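1-carboxybiuret hydrolase subunit AtzE (Pseudomonas sp., PDB 6C62) hydrolyses 1-carboxybiuret to urea-1,3-dicarboxylate and ammonia, a step in the breakdown of the herbicide atrazine. Local coordinates at residues G144-G149 / S375-G380; A101-R106 / G192-R197; V289-A294 / R351-K356; G183-K188 / G451-K456. All blocks are in the same frame, centred on the assembly; numbering follows the deposited sequence. Where two conformers were deposited one is given.

The four contacts are spread over one amidase-family chain built round a mixed eleven-stranded sheet. Along the sequence contact 2 opens first (101-106), followed by 144-149 of contact 1 and 183-188 of contact 4; contact 2 then closes at 192-197. Contact 3 (289-294 with 351-356) forms entirely within the span bridged by contact 1, which closes at 375-380, and contact 4 closes last, at 451-456. Contacts 1 and 4 have centres about 18 Å apart, near helix 176-182; the centres of contacts 1 and 2 are about 29 Å apart, on opposite sides of the chain's centre. Contact 3 joins the far sheet edge to helix 340-360. The crossing order ties distant parts of the sequence into one globular unit.

Contact 1: residues G144-G149 / S375-G380; sequences GRIAGG and SAPAIG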
loop_
_atom_site.group_PDB
_atom_site.type_symbol
_atom_site.label_atom_id
_atom_site.label_comp_id
_atom_site.label_asym_id
_atom_site.label_seq_id
_atom_site.Cartn_x
_atom_site.Cartn_y
_atom_site.Cartn_z
ATOM N N GLY A 144 5.886 11.173 -40.696
ATOM C CA GLY A 144 7.195 11.498 -40.123
ATOM C C GLY A 144 7.100 11.881 -38.624
ATOM O O GLY A 144 8.108 12.162 -37.980
ATOM N N ARG A 145 5.887 11.870 -38.075
ATOM C CA ARG A 145 5.655 12.286 -36.672
ATOM C C ARG A 145 5.212 11.096 -35.800
ATOM O O ARG A 145 4.682 10.103 -36.285
ATOM C CB ARG A 145 4.644 13.414 -36.633
ATOM C CG ARG A 145 5.160 14.686 -37.330
ATOM C CD ARG A 145 4.117 15.709 -37.269
ATOM N NE ARG A 145 4.498 16.982 -37.859
ATOM C CZ ARG A 145 5.284 17.899 -37.279
ATOM N NH1 ARG A 145 5.877 17.698 -36.100
ATOM N NH2 ARG A 145 5.505 19.033 -37.909
ATOM N N ILE A 146 5.468 11.217 -34.514
ATOM C CA ILE A 146 5.077 10.155 -33.556
ATOM C C ILE A 146 3.554 10.055 -33.406
ATOM O O ILE A 146 2.821 11.038 -33.538
ATOM C CB ILE A 146 5.714 10.361 -32.168
ATOM C CG1 ILE A 146 5.156 11.588 -31.467
ATOM C CG2 ILE A 146 7.232 10.403 -32.254
ATOM C CD1 ILE A 146 5.563 11.684 -29.998
ATOM N N ALA A 147 3.106 8.849 -33.109
ATOM C CA ALA A 147 1.730 8.581 -32.724
ATOM C C ALA A 147 1.483 8.876 -31.225
ATOM O O ALA A 147 0.373 8.890 -30.791
ATOM C CB ALA A 147 1.408 7.140 -32.990
ATOM N N GLY A 148 2.522 9.077 -30.439
ATOM C CA GLY A 148 2.351 9.223 -29.016
ATOM C C GLY A 148 2.462 7.829 -28.447
ATOM O O GLY A 148 2.783 6.869 -29.180
ATOM N N GLY A 149 2.255 7.722 -27.151
ATOM C CA GLY A 149 2.491 6.469 -26.461
ATOM C C GLY A 149 2.157 6.577 -24.998
ATOM O O GLY A 149 1.755 7.665 -24.525
ATOM N N SER A 375 1.572 19.401 -30.109
ATOM C CA SER A 375 1.184 18.331 -31.035
ATOM C C SER A 375 2.377 17.446 -31.392
ATOM O O SER A 375 3.509 17.741 -30.995
ATOM C CB SER A 375 0.582 18.940 -32.301
ATOM O OG SER A 375 -0.682 19.460 -31.972
ATOM N N ALA A 376 2.143 16.388 -32.172
ATOM C CA ALA A 376 3.124 15.361 -32.368
ATOM C C ALA A 376 4.465 15.874 -32.928
ATOM O O ALA A 376 4.477 16.481 -33.984
ATOM C CB ALA A 376 2.574 14.273 -33.259
ATOM N N PRO A 377 5.581 15.645 -32.201
ATOM C CA PRO A 377 6.872 15.973 -32.756
ATOM C C PRO A 377 7.358 14.920 -33.759
ATOM O O PRO A 377 6.714 13.827 -33.901
ATOM C CB PRO A 377 7.752 16.037 -31.528
ATOM C CG PRO A 377 7.141 15.104 -30.574
ATOM C CD PRO A 377 5.673 15.326 -30.760
ATOM N N ALA A 378 8.434 15.248 -34.470
ATOM C CA ALA A 378 9.051 14.308 -35.423
ATOM C C ALA A 378 9.543 13.057 -34.693
ATOM O O ALA A 378 10.022 13.116 -33.590
ATOM C CB ALA A 378 10.258 14.983 -36.148
ATOM N N ILE A 379 9.445 11.926 -35.366
ATOM C CA ILE A 379 10.086 10.722 -34.934
ATOM C C ILE A 379 11.585 10.996 -34.775
ATOM O O ILE A 379 12.155 11.620 -35.613
ATOM C CB ILE A 379 9.844 9.598 -35.946
ATOM C CG1 ILE A 379 8.412 9.074 -35.770
ATOM C CG2 ILE A 379 10.887 8.462 -35.808
ATOM C CD1 ILE A 379 7.874 8.333 -36.969
ATOM N N GLY A 380 12.180 10.556 -33.663
ATOM C CA GLY A 380 13.594 10.812 -33.384
ATOM C C GLY A 380 13.935 12.081 -32.627
ATOM O O GLY A 380 15.129 12.426 -32.456
#
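R145 and A378 form an isolated beta bridge between two loops of the amidase fold, one leading into the glycine- and serine-rich segment of the amidase signature, the other following strand 366-370. Two backbone hydrogen bonds flank the pair: I379 N donates to G144 O (2.9 Å), and I146 N to P377 O (3.0 Å). The branches of I146 then divide the apolar work. With chi1 at 68°, CG1 stands between the backbone N and the carbonyl carbon, and CD1 beyond it comes within 3.7 Å of P377 CD, while I146 CG2 meets I379 CG1 at 3.9 Å. R145 runs extended from CG to NE beside the other loop; its NH1 makes a weak, bent bond to A376 O (2.8 Å, 127° at the hydrogen), and P377 CA lies at the guanidinium edge. The stronger partner is D142, whose OD2 pairs with R145 NE and whose OD1 takes G144 N. I146 also touches L181 of helix 176-182, and its side chain is about 11 Å from those of S150 and S174, the probable catalytic serines. N139 ND2 grips I146 O, against which A376 CB packs at 3.3 Å.

Contact 2: residues A101-R106 / G192-R197; sequences AVLVQR and GRLSRR
V102 is flanked by two guanidinium groups where helix 102-109 of the amidase fold begins, against a loop that bends in an ST turn. Its CG2 sits 3.4 Å above the plane of the R197 guanidinium, over the centre, and its CG1 lies on a face of the R106 guanidinium, offset toward the rim. The valine thus touches both like charges, whose NH2 atoms, R106 NH2 and R197 NH2, stay 6.0 Å apart. Much of their polar edge is engaged elsewhere: R197 NE in a salt bridge with D230, R106 NH1 and NH2 with the carbonyls of M226, G228 and P229. In the turn of loop 192-197, S195 OG accepts from R197 N at 3.2 Å (165° at the hydrogen). The serine, its OG anti to the backbone N (chi1 174°), also bonds D230 OD2, so one carboxylate steadies both S195 and R197. An alanine here would probably leave R197 N without its turn partner and weaken the hold on D230. L103 packs through CG against S195 O (3.5 Å). Backbone bonds close the joint: V102 N donates to R197 O at 3.1 Å, and a water accepts from L103 N (3.0 Å) while donating to S195 O and R197 O, the last at 2.7 Å.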
loop_
_atom_site.group_PDB
_atom_site.type_symbol
_atom_site.label_atom_id
_atom_site.label_comp_id
_atom_site.label_asym_id
_atom_site.label_seq_id
_atom_site.Cartn_x
_atom_site.Cartn_y
_atom_site.Cartn_z
ATOM N N ALA A 101 -7.628 -11.582 -21.599
ATOM C CA ALA A 101 -7.821 -10.597 -20.531
ATOM C C ALA A 101 -9.295 -10.449 -20.266
ATOM O O ALA A 101 -10.114 -10.527 -21.169
ATOM C CB ALA A 101 -7.304 -9.248 -20.993
ATOM N N VAL A 102 -9.633 -10.174 -19.030
ATOM C CA VAL A 102 -11.044 -9.940 -18.696
ATOM C C VAL A 102 -11.712 -8.885 -19.572
ATOM O O VAL A 102 -12.843 -9.077 -19.983
ATOM C CB VAL A 102 -11.176 -9.599 -17.170
ATOM C CG1 VAL A 102 -12.549 -9.134 -16.822
ATOM C CG2 VAL A 102 -10.821 -10.856 -16.359
ATOM N N LEU A 103 -11.044 -7.753 -19.855
ATOM C CA LEU A 103 -11.688 -6.775 -20.689
ATOM C C LEU A 103 -11.974 -7.250 -22.138
ATOM O O LEU A 103 -13.030 -6.878 -22.735
ATOM C CB LEU A 103 -10.903 -5.462 -20.735
ATOM C CG LEU A 103 -10.654 -4.795 -19.400
ATOM C CD1 LEU A 103 -10.092 -3.437 -19.630
ATOM C CD2 LEU A 103 -11.945 -4.720 -18.582
ATOM N N VAL A 104 -11.064 -8.070 -22.670
ATOM C CA VAL A 104 -11.265 -8.718 -23.960
ATOM C C VAL A 104 -12.461 -9.670 -23.904
ATOM O O VAL A 104 -13.310 -9.637 -24.825
ATOM C CB VAL A 104 -9.984 -9.432 -24.437
ATOM C CG1 VAL A 104 -10.260 -10.262 -25.700
ATOM C CG2 VAL A 104 -8.857 -8.427 -24.634
ATOM N N GLN A 105 -12.553 -10.481 -22.838
ATOM C CA GLN A 105 -13.709 -11.385 -22.625
ATOM C C GLN A 105 -15.020 -10.607 -22.604
ATOM O O GLN A 105 -15.997 -11.033 -23.192
ATOM C CB GLN A 105 -13.625 -12.174 -21.307
ATOM C CG GLN A 105 -12.392 -13.091 -21.121
ATOM C CD GLN A 105 -12.193 -13.742 -19.706
ATOM O OE1 GLN A 105 -13.038 -13.624 -18.759
ATOM N NE2 GLN A 105 -11.000 -14.372 -19.543
ATOM N N ARG A 106 -15.037 -9.452 -21.938
ATOM C CA ARG A 106 -16.263 -8.624 -21.879
ATOM C C ARG A 106 -16.642 -8.002 -23.236
ATOM O O ARG A 106 -17.836 -7.946 -23.579
ATOM C CB ARG A 106 -16.148 -7.624 -20.735
ATOM C CG ARG A 106 -16.207 -8.364 -19.416
ATOM C CD ARG A 106 -16.145 -7.480 -18.220
ATOM N NE ARG A 106 -16.008 -8.245 -16.983
ATOM C CZ ARG A 106 -15.931 -7.653 -15.788
ATOM N NH1 ARG A 106 -15.951 -6.333 -15.671
ATOM N NH2 ARG A 106 -15.793 -8.380 -14.684
ATOM N N GLY A 192 -9.287 1.801 -10.602
ATOM C CA GLY A 192 -10.052 0.721 -9.983
ATOM C C GLY A 192 -11.405 0.464 -10.571
ATOM O O GLY A 192 -12.124 -0.385 -10.054
ATOM N N ARG A 193 -11.766 1.142 -11.652
ATOM C CA ARG A 193 -13.023 0.888 -12.320
ATOM C C ARG A 193 -13.040 -0.405 -13.157
ATOM O O ARG A 193 -13.973 -1.193 -13.092
ATOM C CB ARG A 193 -13.360 2.104 -13.212
ATOM C CG ARG A 193 -14.580 1.955 -14.085
ATOM C CD ARG A 193 -15.892 1.971 -13.329
ATOM N NE ARG A 193 -16.274 3.344 -12.988
ATOM C CZ ARG A 193 -17.431 3.678 -12.395
ATOM N NH1 ARG A 193 -17.708 4.950 -12.159
ATOM N NH2 ARG A 193 -18.264 2.763 -11.997
ATOM N N LEU A 194 -12.047 -0.521 -14.057
ATOM C CA LEU A 194 -11.984 -1.599 -15.013
ATOM C C LEU A 194 -10.903 -2.620 -14.630
ATOM O O LEU A 194 -9.752 -2.269 -14.273
ATOM C CB LEU A 194 -11.744 -1.058 -16.413
ATOM C CG LEU A 194 -12.762 -0.190 -17.074
ATOM C CD1 LEU A 194 -12.408 0.016 -18.535
ATOM C CD2 LEU A 194 -14.172 -0.792 -17.011
ATOM N N SER A 195 -11.294 -3.891 -14.703
ATOM C CA SER A 195 -10.444 -5.007 -14.235
ATOM C C SER A 195 -9.147 -5.072 -15.014
ATOM O O SER A 195 -9.142 -4.972 -16.273
ATOM C CB SER A 195 -11.150 -6.330 -14.409
ATOM O OG SER A 195 -10.241 -7.385 -14.076
ATOM N N ARG A 196 -8.069 -5.250 -14.301
ATOM C CA ARG A 196 -6.742 -5.324 -14.923
ATOM C C ARG A 196 -6.298 -6.789 -15.127
ATOM O O ARG A 196 -5.215 -7.034 -15.598
ATOM C CB ARG A 196 -5.714 -4.601 -14.035
ATOM C CG ARG A 196 -6.028 -3.144 -13.942
ATOM C CD ARG A 196 -4.997 -2.314 -13.181
ATOM N NE ARG A 196 -4.553 -2.874 -11.902
ATOM C CZ ARG A 196 -3.732 -2.250 -11.068
ATOM N NH1 ARG A 196 -3.276 -1.015 -11.341
ATOM N NH2 ARG A 196 -3.371 -2.827 -9.959
ATOM N N ARG A 197 -7.154 -7.739 -14.776
ATOM C CA ARG A 197 -6.800 -9.148 -14.825
ATOM C C ARG A 197 -6.552 -9.660 -16.273
ATOM O O ARG A 197 -7.308 -9.383 -17.206
ATOM C CB ARG A 197 -7.903 -9.962 -14.133
ATOM C CG ARG A 197 -7.585 -11.461 -14.116
ATOM C CD ARG A 197 -8.324 -12.199 -13.042
ATOM N NE ARG A 197 -9.790 -12.087 -13.156
ATOM C CZ ARG A 197 -10.591 -13.017 -13.687
ATOM N NH1 ARG A 197 -10.087 -14.110 -14.192
ATOM N NH2 ARG A 197 -11.934 -12.865 -13.665
HETATM O O HOH W 1 -8.666 -7.162 -18.076
#

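Contact 3: residues V289-A294 / R351-K356; sequences VMWPDA and RVYRDK
W291 and Y353 form the buried, tightly fitted part of this contact. The indole N-H points straight at the phenol oxygen, W291 NE1 to Y353 OH being 2.8 Å with 170° at the hydrogen, and that oxygen lies at the indole edge, only 7° out of the ring plane. The two side chains cross at about a right angle. Chi1 of -169° puts CG of Y353 anti to the backbone N; the ring reaches the loop, where Y353 CE1 comes within 3.3 Å of P292 O, and OH also bonds the carbonyl of P403, so it is gripped by two polar partners. A phenylalanine in its place would probably leave W291 NE1 and the P403 carbonyl without their shared partner.

The other side is more open. P292 and K356 slide past each other in opposite directions, P292 CB resting 3.8 Å from K356 CB. Further out the extended lysine chain crosses D293 and ends in a salt bridge, K356 NZ to D293 OD2 at 2.9 Å, met on the syn side of the carboxylate. D293 holds the N-cap position of helix 294-312, yet its side chain makes no capping bond and is turned to the lysine instead. K356 is exposed and touches a crystal neighbour, so its pose may owe something to the lattice. On the same helix R351 and R354 bond another protein chain in the assembly, and R354 also reaches a second. The arrangement is that of a layered alpha/beta fold, in which the loop leaving edge strand 288-289 is packed against a covering helix.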
loop_
_atom_site.group_PDB
_atom_site.type_symbol
_atom_site.label_atom_id
_atom_site.label_comp_id
_atom_site.label_asym_id
_atom_site.label_seq_id
_atom_site.Cartn_x
_atom_site.Cartn_y
_atom_site.Cartn_z
ATOM N N VAL A 289 -9.069 27.740 -12.294
ATOM C CA VAL A 289 -9.032 26.985 -11.051
ATOM C C VAL A 289 -7.582 26.431 -10.885
ATOM O O VAL A 289 -6.980 25.953 -11.854
ATOM C CB VAL A 289 -9.973 25.773 -11.162
ATOM C CG1 VAL A 289 -9.912 24.885 -9.940
ATOM C CG2 VAL A 289 -11.364 26.218 -11.403
ATOM N N MET A 290 -7.031 26.485 -9.667
ATOM C CA MET A 290 -5.723 25.869 -9.403
ATOM C C MET A 290 -5.916 24.432 -8.906
ATOM O O MET A 290 -6.668 24.182 -8.008
ATOM C CB MET A 290 -4.895 26.699 -8.424
ATOM C CG MET A 290 -4.724 28.140 -8.970
ATOM S SD MET A 290 -3.884 28.225 -10.614
ATOM C CE MET A 290 -2.222 28.274 -9.933
ATOM N N TRP A 291 -5.226 23.505 -9.537
ATOM C CA TRP A 291 -5.185 22.109 -9.098
ATOM C C TRP A 291 -4.202 22.076 -7.923
ATOM O O TRP A 291 -3.145 22.724 -7.978
ATOM C CB TRP A 291 -4.704 21.255 -10.255
ATOM C CG TRP A 291 -4.686 19.765 -10.016
ATOM C CD1 TRP A 291 -3.663 19.061 -9.500
ATOM C CD2 TRP A 291 -5.680 18.828 -10.362
ATOM N NE1 TRP A 291 -3.961 17.741 -9.490
ATOM C CE2 TRP A 291 -5.206 17.567 -9.999
ATOM C CE3 TRP A 291 -6.933 18.926 -10.944
ATOM C CZ2 TRP A 291 -5.916 16.416 -10.199
ATOM C CZ3 TRP A 291 -7.679 17.765 -11.131
ATOM C CH2 TRP A 291 -7.167 16.515 -10.761
ATOM N N PRO A 292 -4.548 21.389 -6.830
ATOM C CA PRO A 292 -3.594 21.366 -5.706
ATOM C C PRO A 292 -2.242 20.633 -6.002
ATOM O O PRO A 292 -2.235 19.487 -6.487
ATOM C CB PRO A 292 -4.401 20.626 -4.628
ATOM C CG PRO A 292 -5.207 19.641 -5.424
ATOM C CD PRO A 292 -5.703 20.522 -6.550
ATOM N N ASP A 293 -1.135 21.286 -5.714
ATOM C CA ASP A 293 0.182 20.677 -5.717
ATOM C C ASP A 293 0.484 19.912 -7.009
ATOM O O ASP A 293 1.014 18.797 -6.959
ATOM C CB ASP A 293 0.312 19.678 -4.545
ATOM C CG ASP A 293 0.221 20.336 -3.169
ATOM O OD1 ASP A 293 0.560 21.532 -3.050
ATOM O OD2 ASP A 293 -0.189 19.645 -2.202
ATOM N N ALA A 294 0.203 20.496 -8.153
ATOM C CA ALA A 294 0.228 19.698 -9.422
ATOM C C ALA A 294 1.639 19.222 -9.750
ATOM O O ALA A 294 1.825 18.062 -10.121
ATOM C CB ALA A 294 -0.328 20.506 -10.570
ATOM N N ARG A 351 -1.648 10.215 0.046
ATOM C CA ARG A 351 -2.807 10.373 0.943
ATOM C C ARG A 351 -3.270 11.842 1.020
ATOM O O ARG A 351 -4.441 12.130 0.882
ATOM C CB ARG A 351 -2.546 9.804 2.351
ATOM C CG ARG A 351 -3.629 10.163 3.392
ATOM C CD ARG A 351 -3.399 9.446 4.720
ATOM N NE ARG A 351 -3.533 8.019 4.553
ATOM C CZ ARG A 351 -4.667 7.326 4.504
ATOM N NH1 ARG A 351 -5.819 7.905 4.689
ATOM N NH2 ARG A 351 -4.623 6.016 4.280
ATOM N N VAL A 352 -2.331 12.729 1.205
ATOM C CA VAL A 352 -2.607 14.182 1.306
ATOM C C VAL A 352 -3.181 14.663 -0.020
ATOM O O VAL A 352 -4.159 15.375 -0.068
ATOM C CB VAL A 352 -1.305 14.951 1.646
ATOM C CG1 VAL A 352 -1.529 16.450 1.545
ATOM C CG2 VAL A 352 -0.872 14.636 3.068
ATOM N N TYR A 353 -2.573 14.242 -1.120
ATOM C CA TYR A 353 -2.995 14.600 -2.473
ATOM C C TYR A 353 -4.390 14.139 -2.750
ATOM O O TYR A 353 -5.179 14.928 -3.294
ATOM C CB TYR A 353 -2.003 14.032 -3.472
ATOM C CG TYR A 353 -2.088 14.487 -4.883
ATOM C CD1 TYR A 353 -1.699 15.754 -5.226
ATOM C CD2 TYR A 353 -2.466 13.612 -5.899
ATOM C CE1 TYR A 353 -1.721 16.207 -6.522
ATOM C CE2 TYR A 353 -2.491 14.038 -7.208
ATOM C CZ TYR A 353 -2.101 15.366 -7.513
ATOM O OH TYR A 353 -2.067 15.778 -8.796
ATOM N N ARG A 354 -4.702 12.870 -2.445
ATOM C CA ARG A 354 -6.060 12.317 -2.615
ATOM C C ARG A 354 -7.073 13.198 -1.860
ATOM O O ARG A 354 -8.081 13.619 -2.446
ATOM C CB ARG A 354 -6.154 10.875 -2.092
ATOM C CG ARG A 354 -7.532 10.251 -2.133
ATOM C CD ARG A 354 -7.480 8.761 -1.777
ATOM N NE ARG A 354 -6.956 8.525 -0.458
ATOM C CZ ARG A 354 -6.330 7.411 -0.087
ATOM N NH1 ARG A 354 -6.236 6.378 -0.905
ATOM N NH2 ARG A 354 -5.828 7.289 1.152
ATOM N N ASP A 355 -6.764 13.514 -0.609
ATOM C CA ASP A 355 -7.651 14.380 0.184
ATOM C C ASP A 355 -7.868 15.747 -0.513
ATOM O O ASP A 355 -9.008 16.208 -0.582
ATOM C CB ASP A 355 -7.152 14.575 1.623
ATOM C CG ASP A 355 -7.258 13.310 2.493
ATOM O OD1 ASP A 355 -8.055 12.375 2.165
ATOM O OD2 ASP A 355 -6.538 13.240 3.560
ATOM N N LYS A 356 -6.798 16.358 -1.027
ATOM C CA LYS A 356 -6.902 17.697 -1.639
ATOM C C LYS A 356 -7.642 17.672 -2.970
ATOM O O LYS A 356 -8.409 18.567 -3.298
ATOM C CB LYS A 356 -5.525 18.317 -1.843
ATOM C CG LYS A 356 -4.784 18.667 -0.541
ATOM C CD LYS A 356 -3.470 19.319 -0.873
ATOM C CE LYS A 356 -2.808 19.839 0.369
ATOM N NZ LYS A 356 -1.727 20.764 -0.075
#

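Contact 4: residues G183-K188 / G451-K456; sequences GVWGLK and GIARLK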
loop_
_atom_site.group_PDB
_atom_site.type_symbol
_atom_site.label_atom_id
_atom_site.label_comp_id
_atom_site.label_asym_id
_atom_site.label_seq_id
_atom_site.Cartn_x
_atom_site.Cartn_y
_atom_site.Cartn_z
ATOM N N GLY A 183 -5.400 12.522 -32.735
ATOM C CA GLY A 183 -6.678 13.077 -33.000
ATOM C C GLY A 183 -7.827 12.092 -32.898
ATOM O O GLY A 183 -8.724 12.091 -33.748
ATOM N N VAL A 184 -7.858 11.310 -31.814
ATOM C CA VAL A 184 -8.962 10.413 -31.599
ATOM C C VAL A 184 -9.422 10.537 -30.142
ATOM O O VAL A 184 -8.836 11.294 -29.363
ATOM C CB VAL A 184 -8.581 8.947 -31.918
ATOM C CG1 VAL A 184 -8.101 8.796 -33.368
ATOM C CG2 VAL A 184 -7.497 8.431 -30.959
ATOM N N TRP A 185 -10.504 9.838 -29.818
ATOM C CA TRP A 185 -11.116 9.923 -28.510
ATOM C C TRP A 185 -10.443 8.907 -27.568
ATOM O O TRP A 185 -10.101 7.813 -27.984
ATOM C CB TRP A 185 -12.624 9.628 -28.552
ATOM C CG TRP A 185 -13.414 10.673 -29.226
ATOM C CD1 TRP A 185 -13.661 10.801 -30.589
ATOM C CD2 TRP A 185 -14.068 11.769 -28.605
ATOM N NE1 TRP A 185 -14.438 11.915 -30.824
ATOM C CE2 TRP A 185 -14.705 12.520 -29.626
ATOM C CE3 TRP A 185 -14.146 12.219 -27.290
ATOM C CZ2 TRP A 185 -15.407 13.690 -29.357
ATOM C CZ3 TRP A 185 -14.849 13.370 -27.039
ATOM C CH2 TRP A 185 -15.477 14.078 -28.054
ATOM N N GLY A 186 -10.271 9.278 -26.303
ATOM C CA GLY A 186 -9.791 8.341 -25.295
ATOM C C GLY A 186 -10.498 8.553 -23.970
ATOM O O GLY A 186 -10.948 9.692 -23.652
ATOM N N LEU A 187 -10.602 7.462 -23.202
ATOM C CA LEU A 187 -11.159 7.481 -21.902
ATOM C C LEU A 187 -10.228 6.733 -20.963
ATOM O O LEU A 187 -9.960 5.528 -21.169
ATOM C CB LEU A 187 -12.543 6.796 -21.898
ATOM C CG LEU A 187 -13.167 6.481 -20.513
ATOM C CD1 LEU A 187 -13.482 7.749 -19.758
ATOM C CD2 LEU A 187 -14.418 5.612 -20.665
ATOM N N LYS A 188 -9.750 7.427 -19.944
ATOM C CA LYS A 188 -9.027 6.797 -18.829
ATOM C C LYS A 188 -10.017 6.803 -17.708
ATOM O O LYS A 188 -10.281 7.858 -17.149
ATOM C CB LYS A 188 -7.805 7.598 -18.462
ATOM C CG LYS A 188 -7.029 6.930 -17.338
ATOM C CD LYS A 188 -6.111 7.854 -16.534
ATOM C CE LYS A 188 -6.823 8.907 -15.738
ATOM N NZ LYS A 188 -7.613 8.302 -14.659
ATOM N N GLY A 451 -19.158 20.276 -33.044
ATOM C CA GLY A 451 -18.147 20.194 -34.109
ATOM C C GLY A 451 -16.746 20.566 -33.675
ATOM O O GLY A 451 -15.812 20.432 -34.471
ATOM N N ILE A 452 -16.575 20.970 -32.408
ATOM C CA ILE A 452 -15.282 21.332 -31.833
ATOM C C ILE A 452 -14.338 20.123 -31.652
ATOM O O ILE A 452 -13.143 20.229 -31.890
ATOM C CB ILE A 452 -15.464 22.018 -30.471
ATOM C CG1 ILE A 452 -16.191 23.380 -30.644
ATOM C CG2 ILE A 452 -14.123 22.229 -29.764
ATOM C CD1 ILE A 452 -15.494 24.335 -31.603
ATOM N N ALA A 453 -14.888 19.014 -31.174
ATOM C CA ALA A 453 -14.167 17.743 -31.052
ATOM C C ALA A 453 -14.596 16.811 -32.159
ATOM O O ALA A 453 -15.798 16.495 -32.274
ATOM C CB ALA A 453 -14.416 17.109 -29.679
ATOM N N ARG A 454 -13.626 16.321 -32.930
ATOM C CA ARG A 454 -13.909 15.446 -34.077
ATOM C C ARG A 454 -12.644 14.759 -34.551
ATOM O O ARG A 454 -11.560 15.159 -34.207
ATOM C CB ARG A 454 -14.493 16.269 -35.228
ATOM C CG ARG A 454 -13.608 17.413 -35.664
ATOM C CD ARG A 454 -14.239 18.239 -36.800
ATOM N NE ARG A 454 -13.248 19.122 -37.426
ATOM C CZ ARG A 454 -12.790 20.265 -36.910
ATOM N NH1 ARG A 454 -13.179 20.750 -35.697
ATOM N NH2 ARG A 454 -11.855 20.933 -37.592
ATOM N N LEU A 455 -12.797 13.738 -35.368
ATOM C CA LEU A 455 -11.681 13.089 -36.072
ATOM C C LEU A 455 -11.516 13.754 -37.420
ATOM O O LEU A 455 -12.359 14.492 -37.847
ATOM C CB LEU A 455 -11.975 11.597 -36.318
ATOM C CG LEU A 455 -11.461 10.596 -35.270
ATOM C CD1 LEU A 455 -12.209 10.773 -33.989
ATOM C CD2 LEU A 455 -11.524 9.161 -35.746
ATOM N N LYS A 456 -10.450 13.493 -38.121
ATOM C CA LYS A 456 -10.431 13.942 -39.531
ATOM C C LYS A 456 -10.254 12.699 -40.377
ATOM O O LYS A 456 -9.201 12.095 -40.320
ATOM C CB LYS A 456 -9.367 15.018 -39.700
ATOM C CG LYS A 456 -9.945 16.418 -39.450
ATOM C CD LYS A 456 -8.894 17.497 -39.800
ATOM C CE LYS A 456 -9.492 18.879 -39.722
ATOM N NZ LYS A 456 -8.437 19.903 -39.501
HETATM O O HOH W 2 -8.368 11.944 -36.522
#
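Strand 185-188, in the interior of the large mixed sheet of the amidase fold, meets the C-terminal tail where W185 packs on A453 and L455. The tail follows helix 437-449, whose end is closed by a Schellman motif at G451. The indole spans both residues of the tail. At its six-membered end W185 CZ2 lies 3.6 Å from A453 CB, and at its five-membered end W185 CD1 is 3.7 Å from L455 CD1, each methyl approaching the ring obliquely. CG of W185 is anti to the carbonyl carbon (chi1 -69°), which starts the ring on its way toward the tail. The same side chain also touches V216 and L219 of helix 216-226 and A414 and P415 of strand 411-416, so the tail adds to a buried apolar cluster between sheet and helix.

L455 works in several directions. Its CG packs on the carbonyl of G183, 3.5 Å from G183 O, while the side chain passes V184 at a slant, L455 CD2 lying 4.2 Å from V184 CG1. G183, with positive phi, ends helix 176-182 and lets the chain turn into the strand. Within the tail R454 NH1 bonds back to G451 O at 2.9 Å, and the backbone of A453 is bonded to L447 of the preceding helix; from beyond strand 411-416, W417 NE1 donates to R454 O.

No direct hydrogen bond crosses between 183-188 and 451-456. A single water makes the polar link in its place, donating to G183 O at 2.8 Å and accepting from K456 N at 3.0 Å.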